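PDB 2XDB: endoribonuclease ToxN from Pectobacterium atrosepticum, which cleaves RNA within AAA(U/G) sequences as the toxin of a type III toxin-antitoxin system and is held in check by the ToxI RNA. Local coordinates for residues A[63-69]-A[127-131]. Residues are numbered along the deposited sequence; the frame is centred on the assembly and turned at random.
With nucleotides of chain B.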
loop_
_atom_site.group_PDB
_atom_site.type_symbol
_atom_site.label_atom_id
_atom_site.label_comp_id
_atom_site.label_asym_id
_atom_site.label_seq_id
_atom_site.Cartn_x
_atom_site.Cartn_y
_atom_site.Cartn_z
ATOM N N GLU A 63 -2.897 -16.923 -3.894
ATOM C CA GLU A 63 -4.079 -16.109 -3.663
ATOM C C GLU A 63 -4.379 -15.976 -2.182
ATOM O O GLU A 63 -4.847 -14.935 -1.738
ATOM C CB GLU A 63 -5.287 -16.730 -4.338
ATOM C CG GLU A 63 -5.242 -16.670 -5.842
ATOM C CD GLU A 63 -5.839 -15.394 -6.371
ATOM O OE1 GLU A 63 -5.949 -14.430 -5.579
ATOM O OE2 GLU A 63 -6.203 -15.361 -7.570
ATOM N N SER A 64 -4.113 -17.032 -1.418
ATOM C CA SER A 64 -4.527 -17.071 -0.020
ATOM C C SER A 64 -3.638 -16.205 0.873
ATOM O O SER A 64 -3.885 -16.092 2.079
ATOM C CB SER A 64 -4.599 -18.520 0.504
ATOM O OG SER A 64 -3.467 -18.872 1.303
ATOM N N SER A 65 -2.627 -15.581 0.270
ATOM C CA SER A 65 -1.605 -14.856 1.026
ATOM C C SER A 65 -2.089 -13.590 1.697
ATOM O O SER A 65 -2.845 -12.805 1.115
ATOM C CB SER A 65 -0.414 -14.488 0.153
ATOM O OG SER A 65 0.529 -13.782 0.937
ATOM N N LEU A 66 -1.613 -13.398 2.922
ATOM C CA LEU A 66 -1.966 -12.244 3.738
ATOM C C LEU A 66 -1.008 -11.060 3.520
ATOM O O LEU A 66 -1.373 -9.911 3.761
ATOM C CB LEU A 66 -1.962 -12.650 5.214
ATOM C CG LEU A 66 -3.299 -12.575 5.935
ATOM C CD1 LEU A 66 -4.366 -12.131 4.966
ATOM C CD2 LEU A 66 -3.649 -13.903 6.556
ATOM N N SER A 67 0.210 -11.345 3.068
ATOM C CA SER A 67 1.238 -10.325 2.898
ATOM C C SER A 67 1.053 -9.498 1.630
ATOM O O SER A 67 1.384 -8.315 1.577
ATOM C CB SER A 67 2.605 -10.993 2.844
ATOM O OG SER A 67 2.697 -11.985 3.844
ATOM N N CYS A 68 0.522 -10.140 0.605
ATOM C CA CYS A 68 0.505 -9.582 -0.732
ATOM C C CYS A 68 -0.849 -9.832 -1.349
ATOM O O CYS A 68 -1.418 -10.904 -1.195
ATOM C CB CYS A 68 1.565 -10.286 -1.598
ATOM S SG CYS A 68 3.222 -10.254 -0.888
ATOM N N PHE A 69 -1.364 -8.851 -2.063
ATOM C CA PHE A 69 -2.488 -9.106 -2.929
ATOM C C PHE A 69 -2.044 -8.837 -4.364
ATOM O O PHE A 69 -1.762 -7.690 -4.722
ATOM C CB PHE A 69 -3.674 -8.230 -2.533
ATOM C CG PHE A 69 -4.885 -8.436 -3.388
ATOM C CD1 PHE A 69 -5.717 -9.519 -3.178
ATOM C CD2 PHE A 69 -5.186 -7.555 -4.409
ATOM C CE1 PHE A 69 -6.833 -9.717 -3.973
ATOM C CE2 PHE A 69 -6.306 -7.740 -5.201
ATOM C CZ PHE A 69 -7.130 -8.824 -4.985
ATOM N N LYS A 127 -12.099 -8.098 -0.447
ATOM C CA LYS A 127 -11.046 -9.068 -0.229
ATOM C C LYS A 127 -9.818 -8.359 0.333
ATOM O O LYS A 127 -9.211 -8.815 1.300
ATOM C CB LYS A 127 -10.707 -9.765 -1.534
ATOM C CG LYS A 127 -9.734 -10.888 -1.374
ATOM C CD LYS A 127 -9.681 -11.729 -2.636
ATOM C CE LYS A 127 -11.059 -12.204 -3.048
ATOM N NZ LYS A 127 -10.941 -13.155 -4.180
ATOM N N ILE A 128 -9.478 -7.220 -0.261
ATOM C CA ILE A 128 -8.309 -6.472 0.158
ATOM C C ILE A 128 -8.413 -5.987 1.598
ATOM O O ILE A 128 -7.472 -6.131 2.372
ATOM C CB ILE A 128 -8.039 -5.288 -0.760
ATOM C CG1 ILE A 128 -7.630 -5.791 -2.147
ATOM C CG2 ILE A 128 -6.946 -4.416 -0.155
ATOM C CD1 ILE A 128 -7.686 -4.717 -3.242
ATOM N N ALA A 129 -9.561 -5.426 1.962
ATOM C CA ALA A 129 -9.757 -4.942 3.322
ATOM C C ALA A 129 -9.744 -6.090 4.324
ATOM O O ALA A 129 -9.269 -5.956 5.443
ATOM C CB ALA A 129 -11.058 -4.147 3.427
ATOM N N SER A 130 -10.270 -7.232 3.913
ATOM C CA SER A 130 -10.355 -8.362 4.814
ATOM C C SER A 130 -8.977 -8.952 5.068
ATOM O O SER A 130 -8.657 -9.342 6.183
ATOM C CB SER A 130 -11.295 -9.411 4.254
ATOM O OG SER A 130 -11.094 -10.636 4.932
ATOM N N LYS A 131 -8.149 -9.012 4.032
ATOM C CA LYS A 131 -6.777 -9.460 4.219
ATOM C C LYS A 131 -6.016 -8.503 5.125
ATOM O O LYS A 131 -5.218 -8.937 5.943
ATOM C CB LYS A 131 -6.060 -9.598 2.887
ATOM C CG LYS A 131 -6.476 -10.808 2.090
ATOM C CD LYS A 131 -5.936 -10.726 0.684
ATOM C CE LYS A 131 -6.316 -11.946 -0.115
ATOM N NZ LYS A 131 -5.398 -13.046 0.225
ATOM P P A B 5 4.129 -15.120 2.120
ATOM O OP1 A B 5 2.931 -14.781 1.314
ATOM O OP2 A B 5 5.043 -14.040 2.556
ATOM O "O5'" A B 5 3.686 -16.004 3.363
ATOM C "C5'" A B 5 4.589 -16.734 4.177
ATOM C "C4'" A B 5 4.186 -16.651 5.630
ATOM O "O4'" A B 5 3.210 -15.591 5.815
ATOM C "C3'" A B 5 3.511 -17.878 6.216
ATOM O "O3'" A B 5 4.444 -18.856 6.624
ATOM C "C2'" A B 5 2.735 -17.295 7.385
ATOM O "O2'" A B 5 3.628 -17.009 8.455
ATOM C "C1'" A B 5 2.269 -15.965 6.794
ATOM N N9 A B 5 0.946 -16.044 6.139
ATOM C C8 A B 5 0.647 -15.685 4.846
ATOM N N7 A B 5 -0.615 -15.834 4.519
ATOM C C5 A B 5 -1.193 -16.315 5.684
ATOM C C6 A B 5 -2.514 -16.672 5.987
ATOM N N6 A B 5 -3.524 -16.596 5.106
ATOM N N1 A B 5 -2.759 -17.108 7.242
ATOM C C2 A B 5 -1.749 -17.177 8.117
ATOM N N3 A B 5 -0.468 -16.871 7.950
ATOM C C4 A B 5 -0.251 -16.442 6.695
ATOM P P U B 16 -3.245 -20.434 -5.758
ATOM O OP1 U B 16 -3.001 -18.981 -5.903
ATOM O OP2 U B 16 -2.608 -21.122 -4.609
ATOM O "O5'" U B 16 -4.797 -20.753 -5.851
ATOM C "C5'" U B 16 -5.553 -20.493 -7.024
ATOM C "C4'" U B 16 -6.922 -21.114 -6.924
ATOM O "O4'" U B 16 -6.776 -22.553 -6.934
ATOM C "C3'" U B 16 -7.698 -20.839 -5.640
ATOM O "O3'" U B 16 -8.387 -19.603 -5.646
ATOM C "C2'" U B 16 -8.637 -22.027 -5.573
ATOM O "O2'" U B 16 -9.675 -21.862 -6.520
ATOM C "C1'" U B 16 -7.731 -23.141 -6.079
ATOM N N1 U B 16 -7.031 -23.821 -4.973
ATOM C C2 U B 16 -7.735 -24.789 -4.296
ATOM O O2 U B 16 -8.877 -25.060 -4.601
ATOM N N3 U B 16 -7.059 -25.409 -3.269
ATOM C C4 U B 16 -5.759 -25.160 -2.867
ATOM O O4 U B 16 -5.265 -25.794 -1.930
ATOM C C5 U B 16 -5.097 -24.139 -3.624
ATOM C C6 U B 16 -5.736 -23.517 -4.625
#
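Lys-131 reaches from helix 125-140 to the backbone of segment 63-69, where its NZ donates to Glu-63 O at 2.8 Å and Ser-65 O at 2.7 Å. This segment is an RNA-binding loop that runs into edge strand 69-73 of the antiparallel ToxN sheet at Phe-69. The two bonds differ in approach: NZ lies in the carbonyl plane of Glu-63, but 42° out of that of Ser-65. The lysine chain runs extended until chi4 (-80°) bends it, and that last turn brings NZ between the two oxygens.

Farther along, Phe-69 has its CG anti to the backbone N (chi1 180°), which carries the ring out to Ile-128. Ile-128 CG1 sits over one face of the ring in a CH-pi contact, 3.9 Å from the centroid, while Lys-131 CE and Lys-127 CD meet the ring edge. Both lysine chains cross the phenyl at roughly a right angle. On the other flank of Lys-131, Leu-66 CD1 packs against its CB at 3.7 Å, and Leu-66 CB lies 3.5 Å from N7 of A5 of chain B.

The loop that Lys-131 holds grips RNA through its backbone and serines. Glu-63 N donates to U16 OP1 of chain B, and Ser-64 O accepts from A5 N6 of chain B. Ser-65 OG, which closes an ST turn by accepting from Ser-67 N, donates to A5 OP1 of chain B at 2.6 Å.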